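Local coordinates for protein peptidoglycan-N-acetylglucosamine deacetylase BC_1974 (Bacillus cereus, PDB 5N1P) that catalyses the metal-dependent removal of acetyl groups from N-acetylglucosamine residues of bacterial peptidoglycan, releasing acetate, at residues Lys2-Leu6 / Gly184-Tyr190; Lys120-Thr125 / His195-Phe200; Thr22-Ala28 / Val173-Leu177. One frame throughout, in Å; residues are numbered along the deposited sequence.

Contact 1 of 3, residues Lys2-Leu6 / Gly184-Tyr190; sequences KVAYL and GYEFEAY
This is a parallel beta pairing between Lys2-Leu6 of the first strand, 2-9, and the short last strand at 185-187, their segment axes 4.2 Å apart and 42° from parallel. Val3 lies beside Glu186 and Ala4 beside Phe187, CA to CA 4.8 and 5.0 Å. Glu186 bonds to the residues on either side of Val3: its N donates to Lys2 O and its O accepts from Ala4 N, both 2.8 Å. Beyond it the strands part, so the bond from Glu188 N to Ala4 O is weak at 3.3 Å, and a water bridges Leu6 O (2.9 Å) and Glu188 O (2.8 Å). The preceding helix 167-182 closes with a Schellman motif whose C-prime residue is Gly184, phi 83°. Helix, turn and parallel strand returning beside the N-terminal strand fit the irregular beta/alpha barrel of CE4 deacetylases. The Phe187 ring (chi1 m) sits on the same face as Ala4, CE1 3.7 Å from Ala4 CB and 4.0 Å from Leu6 CG, against Leu177 of that helix. Val3 shares the other face with Glu186, and its CG1 meets Glu188 CB at 3.7 Å. Lys2 CB makes an off-centre CH-pi contact with Tyr185, whose hydroxyl reaches Lys155 O.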
loop_
_atom_site.group_PDB
_atom_site.type_symbol
_atom_site.label_atom_id
_atom_site.label_comp_id
_atom_site.label_asym_id
_atom_site.label_seq_id
_atom_site.Cartn_x
_atom_site.Cartn_y
_atom_site.Cartn_z
ATOM N N LYS A 2 4.776 19.378 -0.610
ATOM C CA LYS A 2 3.654 18.458 -0.504
ATOM C C LYS A 2 4.067 17.097 -1.060
ATOM O O LYS A 2 4.612 17.012 -2.159
ATOM C CB LYS A 2 2.434 18.989 -1.261
ATOM C CG LYS A 2 1.701 20.139 -0.585
ATOM C CD LYS A 2 0.657 20.718 -1.526
ATOM C CE LYS A 2 -0.744 20.606 -0.941
ATOM N NZ LYS A 2 -1.804 20.857 -1.965
ATOM N N VAL A 3 3.824 16.033 -0.302
ATOM C CA VAL A 3 4.164 14.698 -0.780
ATOM C C VAL A 3 2.940 13.787 -0.815
ATOM O O VAL A 3 2.177 13.714 0.151
ATOM C CB VAL A 3 5.259 14.039 0.092
ATOM C CG1 VAL A 3 5.652 12.673 -0.479
ATOM C CG2 VAL A 3 6.475 14.953 0.193
ATOM N N ALA A 4 2.759 13.108 -1.945
ATOM C CA ALA A 4 1.699 12.120 -2.099
ATOM C C ALA A 4 2.307 10.733 -2.068
ATOM O O ALA A 4 3.251 10.442 -2.805
ATOM C CB ALA A 4 0.934 12.336 -3.406
ATOM N N TYR A 5 1.762 9.882 -1.209
ATOM C CA TYR A 5 2.207 8.500 -1.109
ATOM C C TYR A 5 1.172 7.569 -1.714
ATOM O O TYR A 5 0.172 7.227 -1.069
ATOM C CB TYR A 5 2.460 8.117 0.350
ATOM C CG TYR A 5 3.554 8.914 1.013
ATOM C CD1 TYR A 5 4.858 8.431 1.057
ATOM C CD2 TYR A 5 3.285 10.152 1.602
ATOM C CE1 TYR A 5 5.865 9.160 1.658
ATOM C CE2 TYR A 5 4.286 10.885 2.209
ATOM C CZ TYR A 5 5.575 10.377 2.236
ATOM O OH TYR A 5 6.578 11.099 2.834
ATOM N N LEU A 6 1.384 7.194 -2.967
ATOM C CA LEU A 6 0.525 6.212 -3.599
ATOM C C LEU A 6 0.834 4.868 -2.980
ATOM O O LEU A 6 1.999 4.475 -2.914
ATOM C CB LEU A 6 0.757 6.148 -5.102
ATOM C CG LEU A 6 0.147 7.217 -5.994
ATOM C CD1 LEU A 6 0.602 7.016 -7.423
ATOM C CD2 LEU A 6 -1.376 7.162 -5.894
ATOM N N GLY A 184 1.031 20.538 -6.859
ATOM C CA GLY A 184 2.294 20.711 -6.172
ATOM C C GLY A 184 2.716 19.542 -5.308
ATOM O O GLY A 184 3.585 19.700 -4.455
ATOM N N TYR A 185 2.109 18.375 -5.519
ATOM C CA TYR A 185 2.549 17.159 -4.830
ATOM C C TYR A 185 3.731 16.528 -5.560
ATOM O O TYR A 185 3.761 16.492 -6.790
ATOM C CB TYR A 185 1.414 16.121 -4.720
ATOM C CG TYR A 185 0.337 16.440 -3.706
ATOM C CD1 TYR A 185 0.484 16.105 -2.364
ATOM C CD2 TYR A 185 -0.834 17.078 -4.094
ATOM C CE1 TYR A 185 -0.512 16.397 -1.437
ATOM C CE2 TYR A 185 -1.828 17.369 -3.184
ATOM C CZ TYR A 185 -1.667 17.041 -1.860
ATOM O OH TYR A 185 -2.671 17.346 -0.964
ATOM N N GLU A 186 4.707 16.040 -4.801
ATOM C CA GLU A 186 5.698 15.113 -5.336
ATOM C C GLU A 186 5.299 13.691 -4.944
ATOM O O GLU A 186 4.615 13.487 -3.941
ATOM C CB GLU A 186 7.100 15.446 -4.824
ATOM C CG GLU A 186 7.827 16.496 -5.663
ATOM C CD GLU A 186 8.841 17.299 -4.867
ATOM O OE1 GLU A 186 9.396 16.763 -3.887
ATOM O OE2 GLU A 186 9.086 18.471 -5.227
ATOM N N PHE A 187 5.712 12.711 -5.738
ATOM C CA PHE A 187 5.359 11.321 -5.462
ATOM C C PHE A 187 6.528 10.518 -4.924
ATOM O O PHE A 187 7.469 10.198 -5.655
ATOM C CB PHE A 187 4.812 10.662 -6.722
ATOM C CG PHE A 187 3.445 11.143 -7.092
ATOM C CD1 PHE A 187 2.319 10.526 -6.565
ATOM C CD2 PHE A 187 3.281 12.223 -7.938
ATOM C CE1 PHE A 187 1.056 10.969 -6.889
ATOM C CE2 PHE A 187 2.022 12.670 -8.267
ATOM C CZ PHE A 187 0.908 12.041 -7.740
ATOM N N GLU A 188 6.457 10.182 -3.638
ATOM C CA GLU A 188 7.542 9.451 -3.002
ATOM C C GLU A 188 7.084 8.117 -2.465
ATOM O O GLU A 188 5.902 7.911 -2.168
ATOM C CB GLU A 188 8.157 10.255 -1.857
ATOM C CG GLU A 188 8.930 11.488 -2.308
ATOM C CD GLU A 188 9.841 12.016 -1.220
ATOM O OE1 GLU A 188 9.410 12.038 -0.048
ATOM O OE2 GLU A 188 10.985 12.411 -1.535
ATOM N N ALA A 189 8.043 7.211 -2.348
ATOM C CA ALA A 189 7.805 5.962 -1.642
ATOM C C ALA A 189 7.919 6.202 -0.148
ATOM O O ALA A 189 8.509 7.180 0.293
ATOM C CB ALA A 189 8.794 4.904 -2.068
ATOM N N TYR A 190 7.367 5.287 0.630
ATOM C CA TYR A 190 7.649 5.249 2.049
ATOM C C TYR A 190 9.112 5.004 2.293
ATOM O O TYR A 190 9.761 4.263 1.579
ATOM C CB TYR A 190 6.819 4.169 2.741
ATOM C CG TYR A 190 7.119 3.983 4.212
ATOM C CD1 TYR A 190 6.487 4.773 5.172
ATOM C CD2 TYR A 190 8.007 2.994 4.648
ATOM C CE1 TYR A 190 6.748 4.598 6.527
ATOM C CE2 TYR A 190 8.275 2.816 5.992
ATOM C CZ TYR A 190 7.631 3.615 6.930
ATOM O OH TYR A 190 7.923 3.394 8.262
HETATM O O HOH W 1 4.138 5.804 -1.568
#

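Contact 2 of 3, residues Lys120-Thr125 / His195-Phe200; sequences KVWDWT and HFPVNF. With 8GK (~{N}-oxidanylnaphthalene-1-carboxamide), chain E.
Two extended segments meet here through their aromatic side chains: Lys120-Thr125, strand only at 120-121, and the C-terminal loop His195-Phe200, their end-to-end directions 61° apart. Trp122 takes an unusual chi1 of -101°, bringing its indole NE1 2.9 Å from Phe196 O in a hydrogen bond. The indole's six-membered ring turns its edge to the face of Phe196 (chi1 p; Trp122 CZ2 to Phe196 CZ 3.6 Å), while Val198, chi1 t, lays CB over its five-membered ring, 3.8 Å from the centroid. His195 (chi1 t) completes the aromatic cluster and takes Lys120 CD over its face. In this CE4 deacetylase Trp124 lines the inhibitor pocket, its CH2 3.3 Å from C7 of the bound hydroxamate. Phe200 of the loop (chi1 m) backs Trp124 (p), turning its edge to the face of the Trp124 six-membered ring, Phe200 CZ to Trp124 CE2 3.6 Å, planes at 85°. The backbones are held by Asp123 N to Val198 O, 2.8 Å. Asp123, chi1 m, takes Phe200 N on OD2, 2.8 Å, shares that oxygen with Ser102, and sets its CB over the Phe200 ring. A water links Val121 O (2.6 Å) with Val198 N and Asn199 ND2 (both 2.9 Å); Asn199 ND2 also bonds to Asp203 O.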
loop_
_atom_site.group_PDB
_atom_site.type_symbol
_atom_site.label_atom_id
_atom_site.label_comp_id
_atom_site.label_asym_id
_atom_site.label_seq_id
_atom_site.Cartn_x
_atom_site.Cartn_y
_atom_site.Cartn_z
ATOM N N LYS A 120 5.946 -1.348 11.922
ATOM C CA LYS A 120 5.118 -0.153 11.857
ATOM C C LYS A 120 3.816 -0.475 11.121
ATOM O O LYS A 120 3.705 -1.513 10.456
ATOM C CB LYS A 120 5.844 1.003 11.148
ATOM C CG LYS A 120 7.155 1.452 11.794
ATOM C CD LYS A 120 6.935 2.085 13.162
ATOM C CE LYS A 120 8.259 2.602 13.722
ATOM N NZ LYS A 120 8.103 3.152 15.096
ATOM N N VAL A 121 2.835 0.416 11.250
ATOM C CA VAL A 121 1.530 0.232 10.640
ATOM C C VAL A 121 1.117 1.504 9.919
ATOM O O VAL A 121 1.081 2.576 10.530
ATOM C CB VAL A 121 0.436 -0.098 11.694
ATOM C CG1 VAL A 121 -0.956 0.033 11.076
ATOM C CG2 VAL A 121 0.643 -1.479 12.281
ATOM N N TRP A 122 0.790 1.388 8.635
ATOM C CA TRP A 122 0.207 2.508 7.906
ATOM C C TRP A 122 -1.191 2.156 7.435
ATOM O O TRP A 122 -1.394 1.121 6.766
ATOM C CB TRP A 122 1.054 2.908 6.692
ATOM C CG TRP A 122 1.910 4.116 6.911
ATOM C CD1 TRP A 122 2.314 4.634 8.118
ATOM C CD2 TRP A 122 2.422 4.993 5.902
ATOM N NE1 TRP A 122 3.074 5.769 7.908
ATOM C CE2 TRP A 122 3.140 6.015 6.556
ATOM C CE3 TRP A 122 2.344 5.012 4.503
ATOM C CZ2 TRP A 122 3.774 7.048 5.868
ATOM C CZ3 TRP A 122 2.979 6.039 3.819
ATOM C CH2 TRP A 122 3.680 7.042 4.507
ATOM N N ASP A 123 -2.152 3.003 7.802
ATOM C CA ASP A 123 -3.453 2.989 7.166
ATOM C C ASP A 123 -3.365 3.965 5.987
ATOM O O ASP A 123 -2.394 3.919 5.233
ATOM C CB ASP A 123 -4.561 3.361 8.164
ATOM C CG ASP A 123 -4.752 2.298 9.240
ATOM O OD1 ASP A 123 -4.998 1.130 8.881
ATOM O OD2 ASP A 123 -4.659 2.616 10.453
ATOM N N TRP A 124 -4.347 4.845 5.821
ATOM C CA TRP A 124 -4.321 5.749 4.675
ATOM C C TRP A 124 -5.078 7.015 5.011
ATOM O O TRP A 124 -5.765 7.047 6.028
ATOM C CB TRP A 124 -4.927 5.068 3.440
ATOM C CG TRP A 124 -6.278 4.497 3.712
ATOM C CD1 TRP A 124 -7.484 5.136 3.563
ATOM C CD2 TRP A 124 -6.580 3.183 4.200
ATOM N NE1 TRP A 124 -8.509 4.300 3.922
ATOM C CE2 TRP A 124 -7.985 3.097 4.323
ATOM C CE3 TRP A 124 -5.797 2.073 4.555
ATOM C CZ2 TRP A 124 -8.631 1.945 4.781
ATOM C CZ3 TRP A 124 -6.436 0.934 5.012
ATOM C CH2 TRP A 124 -7.844 0.880 5.116
ATOM N N THR A 125 -4.945 8.045 4.174
ATOM C CA THR A 125 -5.709 9.287 4.377
ATOM C C THR A 125 -6.734 9.516 3.282
ATOM O O THR A 125 -7.693 10.292 3.466
ATOM C CB THR A 125 -4.799 10.531 4.448
ATOM O OG1 THR A 125 -4.151 10.743 3.190
ATOM C CG2 THR A 125 -3.756 10.386 5.550
ATOM N N HIS A 195 10.027 7.595 8.919
ATOM C CA HIS A 195 8.678 7.225 9.346
ATOM C C HIS A 195 7.944 8.373 10.025
ATOM O O HIS A 195 8.524 9.094 10.827
ATOM C CB HIS A 195 8.723 6.039 10.309
ATOM C CG HIS A 195 7.372 5.616 10.791
ATOM N ND1 HIS A 195 6.526 4.838 10.032
ATOM C CD2 HIS A 195 6.714 5.873 11.949
ATOM C CE1 HIS A 195 5.400 4.639 10.697
ATOM N NE2 HIS A 195 5.493 5.250 11.866
ATOM N N PHE A 196 6.672 8.539 9.682
ATOM C CA PHE A 196 5.763 9.355 10.476
ATOM C C PHE A 196 4.466 8.572 10.593
ATOM O O PHE A 196 4.118 7.807 9.691
ATOM C CB PHE A 196 5.552 10.745 9.851
ATOM C CG PHE A 196 4.996 10.716 8.458
ATOM C CD1 PHE A 196 3.642 10.908 8.230
ATOM C CD2 PHE A 196 5.828 10.508 7.371
ATOM C CE1 PHE A 196 3.136 10.887 6.935
ATOM C CE2 PHE A 196 5.326 10.476 6.079
ATOM C CZ PHE A 196 3.978 10.668 5.864
ATOM N N PRO A 197 3.767 8.722 11.724
ATOM C CA PRO A 197 2.567 7.910 11.948
ATOM C C PRO A 197 1.401 8.293 11.038
ATOM O O PRO A 197 1.062 9.476 10.878
ATOM C CB PRO A 197 2.216 8.185 13.415
ATOM C CG PRO A 197 3.463 8.750 14.022
ATOM C CD PRO A 197 4.134 9.508 12.912
ATOM N N VAL A 198 0.823 7.270 10.419
ATOM C CA VAL A 198 -0.411 7.383 9.649
ATOM C C VAL A 198 -1.258 6.171 9.992
ATOM O O VAL A 198 -1.199 5.144 9.315
ATOM C CB VAL A 198 -0.175 7.430 8.124
ATOM C CG1 VAL A 198 -1.517 7.649 7.395
ATOM C CG2 VAL A 198 0.788 8.542 7.778
ATOM N N ASN A 199 -2.027 6.274 11.066
ATOM C CA ASN A 199 -2.903 5.158 11.412
ATOM C C ASN A 199 -4.163 5.665 12.101
ATOM O O ASN A 199 -4.173 6.742 12.705
ATOM C CB ASN A 199 -2.167 4.109 12.272
ATOM C CG ASN A 199 -1.797 4.608 13.657
ATOM O OD1 ASN A 199 -2.642 4.663 14.559
ATOM N ND2 ASN A 199 -0.528 4.950 13.844
ATOM N N PHE A 200 -5.222 4.874 11.991
ATOM C CA PHE A 200 -6.548 5.285 12.446
ATOM C C PHE A 200 -6.625 5.414 13.962
ATOM O O PHE A 200 -7.507 6.105 14.473
ATOM C CB PHE A 200 -7.605 4.290 11.945
ATOM C CG PHE A 200 -7.787 4.298 10.453
ATOM C CD1 PHE A 200 -7.772 5.493 9.740
ATOM C CD2 PHE A 200 -7.978 3.108 9.759
ATOM C CE1 PHE A 200 -7.941 5.506 8.359
ATOM C CE2 PHE A 200 -8.153 3.107 8.380
ATOM C CZ PHE A 200 -8.124 4.304 7.673
HETATM C C1 8GK E . -7.734 -3.503 2.488
HETATM C C2 8GK E . -9.053 -2.973 2.943
HETATM C C3 8GK E . -10.194 -3.703 2.643
HETATM C C4 8GK E . -11.436 -3.247 3.070
HETATM C C5 8GK E . -11.538 -2.066 3.807
HETATM C C6 8GK E . -10.392 -1.338 4.109
HETATM C C7 8GK E . -9.149 -1.797 3.679
HETATM C C8 8GK E . -12.569 -3.985 2.756
HETATM C C9 8GK E . -12.474 -5.163 2.021
HETATM C C10 8GK E . -11.231 -5.615 1.593
HETATM C C11 8GK E . -10.095 -4.882 1.910
HETATM O O12 8GK E . -7.347 -4.527 3.014
HETATM N N13 8GK E . -7.030 -2.907 1.527
HETATM O O14 8GK E . -6.274 -3.729 0.693
HETATM O O HOH W 2 1.534 4.820 11.759
#

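Contact 3 of 3, residues Thr22-Ala28 / Val173-Leu177; sequences TLKQHDA and VPAIL
The C-terminal end of helix 16-25 and the turn after it pack against one side of helix 167-182 through aliphatic side chains and one imidazole, in a modest apolar interface of 254 Å². The nearest CA pairs are Thr22 with Pro174, 7.2 Å, and His26 with Leu177, 7.8 Å. Helix 16-25 ends in a Schellman motif: Ala28 N bonds to Leu23 O at 2.8 Å and Asp27 N to Lys24 O at 3.0 Å, with Asp27 as C-prime at phi 47°. That turn brings His26 and Ala28 round to the facing helix. Along the second segment, Val173 (chi1 t) comes first, its CG1 4.2 Å from both Thr22 CG2 and Leu23 CD2. Pro174 follows, its CG 3.9 Å from Thr22 CG2; the helix is kinked here, the N of Pro174 and of Ala175 lacking a bond to the preceding turn. Ala175 and Ile176 face elsewhere, onto helix 138-152. Leu177 (m, t) fills the gap one turn after Val173: CD2 lies 3.9 Å from Ala28 CB, and Leu177 CD1 rests over the His26 ring, 3.8 Å from His26 CG. That imidazole is held at chi1 m by ND1 donating to Thr22 O, 2.9 Å. Two neighbouring outer helices of the beta/alpha barrel are thus joined, with Val173 and Leu177 also packing inward on Phe8 and Leu6 of strand 2-9, and Phe187 of strand 185-187 lying against both Ala28 and Leu177.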
loop_
_atom_site.group_PDB
_atom_site.type_symbol
_atom_site.label_atom_id
_atom_site.label_comp_id
_atom_site.label_asym_id
_atom_site.label_seq_id
_atom_site.Cartn_x
_atom_site.Cartn_y
_atom_site.Cartn_z
ATOM N N THR A 22 4.224 2.551 -15.809
ATOM C CA THR A 22 3.560 3.846 -15.739
ATOM C C THR A 22 4.244 4.754 -14.714
ATOM O O THR A 22 4.496 5.929 -14.985
ATOM C CB THR A 22 2.063 3.675 -15.396
ATOM O OG1 THR A 22 1.422 2.962 -16.465
ATOM C CG2 THR A 22 1.383 5.029 -15.211
ATOM N N LEU A 23 4.562 4.200 -13.545
ATOM C CA LEU A 23 5.242 4.965 -12.507
ATOM C C LEU A 23 6.612 5.456 -12.992
ATOM O O LEU A 23 6.980 6.615 -12.779
ATOM C CB LEU A 23 5.388 4.120 -11.237
ATOM C CG LEU A 23 4.050 3.818 -10.544
ATOM C CD1 LEU A 23 4.223 2.759 -9.461
ATOM C CD2 LEU A 23 3.460 5.106 -9.971
ATOM N N LYS A 24 7.350 4.578 -13.666
ATOM C CA LYS A 24 8.674 4.923 -14.182
ATOM C C LYS A 24 8.607 6.025 -15.237
ATOM O O LYS A 24 9.445 6.929 -15.248
ATOM C CB LYS A 24 9.361 3.687 -14.767
ATOM C CG LYS A 24 10.784 3.950 -15.249
ATOM C CD LYS A 24 11.394 2.715 -15.885
ATOM C CE LYS A 24 11.568 1.595 -14.873
ATOM N NZ LYS A 24 12.305 0.439 -15.457
ATOM N N GLN A 25 7.607 5.952 -16.111
ATOM C CA GLN A 25 7.420 6.945 -17.175
ATOM C C GLN A 25 7.090 8.337 -16.632
ATOM O O GLN A 25 7.280 9.341 -17.326
ATOM C CB GLN A 25 6.324 6.476 -18.134
ATOM C CG GLN A 25 6.773 5.344 -19.057
ATOM C CD GLN A 25 5.614 4.579 -19.671
ATOM O OE1 GLN A 25 4.456 4.972 -19.537
ATOM N NE2 GLN A 25 5.924 3.481 -20.353
ATOM N N HIS A 26 6.611 8.396 -15.389
ATOM C CA HIS A 26 6.335 9.677 -14.735
ATOM C C HIS A 26 7.305 9.949 -13.584
ATOM O O HIS A 26 7.092 10.876 -12.802
ATOM C CB HIS A 26 4.900 9.726 -14.202
ATOM C CG HIS A 26 3.850 9.670 -15.267
ATOM N ND1 HIS A 26 3.413 8.485 -15.822
ATOM C CD2 HIS A 26 3.135 10.651 -15.866
ATOM C CE1 HIS A 26 2.481 8.739 -16.721
ATOM N NE2 HIS A 26 2.295 10.047 -16.769
ATOM N N ASP A 27 8.361 9.142 -13.494
ATOM C CA ASP A 27 9.359 9.237 -12.427
ATOM C C ASP A 27 8.715 9.366 -11.051
ATOM O O ASP A 27 9.121 10.187 -10.228
ATOM C CB ASP A 27 10.308 10.411 -12.684
ATOM C CG ASP A 27 11.161 10.207 -13.923
ATOM O OD1 ASP A 27 11.902 9.202 -13.973
ATOM O OD2 ASP A 27 11.089 11.046 -14.848
ATOM N N ALA A 28 7.694 8.551 -10.817
ATOM C CA ALA A 28 7.003 8.531 -9.541
ATOM C C ALA A 28 7.426 7.295 -8.761
ATOM O O ALA A 28 7.645 6.242 -9.352
ATOM C CB ALA A 28 5.502 8.533 -9.746
ATOM N N VAL A 173 -4.046 5.673 -12.612
ATOM C CA VAL A 173 -2.832 6.272 -12.081
ATOM C C VAL A 173 -2.282 7.450 -12.925
ATOM O O VAL A 173 -1.911 8.469 -12.346
ATOM C CB VAL A 173 -1.767 5.177 -11.861
ATOM C CG1 VAL A 173 -0.418 5.785 -11.533
ATOM C CG2 VAL A 173 -2.216 4.310 -10.704
ATOM N N PRO A 174 -2.276 7.354 -14.275
ATOM C CA PRO A 174 -1.798 8.539 -15.004
ATOM C C PRO A 174 -2.565 9.830 -14.671
ATOM O O PRO A 174 -1.928 10.864 -14.467
ATOM C CB PRO A 174 -2.005 8.154 -16.476
ATOM C CG PRO A 174 -1.865 6.681 -16.476
ATOM C CD PRO A 174 -2.511 6.219 -15.188
ATOM N N ALA A 175 -3.892 9.768 -14.587
ATOM C CA ALA A 175 -4.686 10.962 -14.277
ATOM C C ALA A 175 -4.485 11.432 -12.835
ATOM O O ALA A 175 -4.581 12.626 -12.543
ATOM C CB ALA A 175 -6.156 10.702 -14.539
ATOM N N ILE A 176 -4.232 10.486 -11.934
ATOM C CA ILE A 176 -3.959 10.832 -10.550
ATOM C C ILE A 176 -2.621 11.551 -10.449
ATOM O O ILE A 176 -2.498 12.559 -9.752
ATOM C CB ILE A 176 -3.942 9.582 -9.645
ATOM C CG1 ILE A 176 -5.356 9.030 -9.468
ATOM C CG2 ILE A 176 -3.334 9.908 -8.285
ATOM C CD1 ILE A 176 -5.379 7.651 -8.838
ATOM N N LEU A 177 -1.616 11.022 -11.143
ATOM C CA LEU A 177 -0.287 11.622 -11.130
ATOM C C LEU A 177 -0.342 13.051 -11.671
ATOM O O LEU A 177 0.148 13.981 -11.032
ATOM C CB LEU A 177 0.695 10.773 -11.940
ATOM C CG LEU A 177 1.021 9.402 -11.333
ATOM C CD1 LEU A 177 1.862 8.553 -12.274
ATOM C CD2 LEU A 177 1.735 9.566 -10.011
#

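In the fold
From the N terminus, strand 2-9 is the first strand of the barrel and pairs with strand 185-187, so contact 1 closes nearly the whole chain into one loop. Contact 3 nests within it: helix 16-25, next after the first strand, meets helix 167-182, which leads into the last strand. The two share a core where Leu177 touches Leu6 and Phe187. Contact 2 crosses both, because 120-125 falls inside their loops while 195-200 comes after the final strand. It brings the C-terminal tail back to the pocket side, and Tyr5 and Tyr190 of contact 1 pack on its Trp122, with Tyr190 probably hydrogen-bonded to His195. Contacts 2 and 3 stay about 12 Å apart at their nearest atoms.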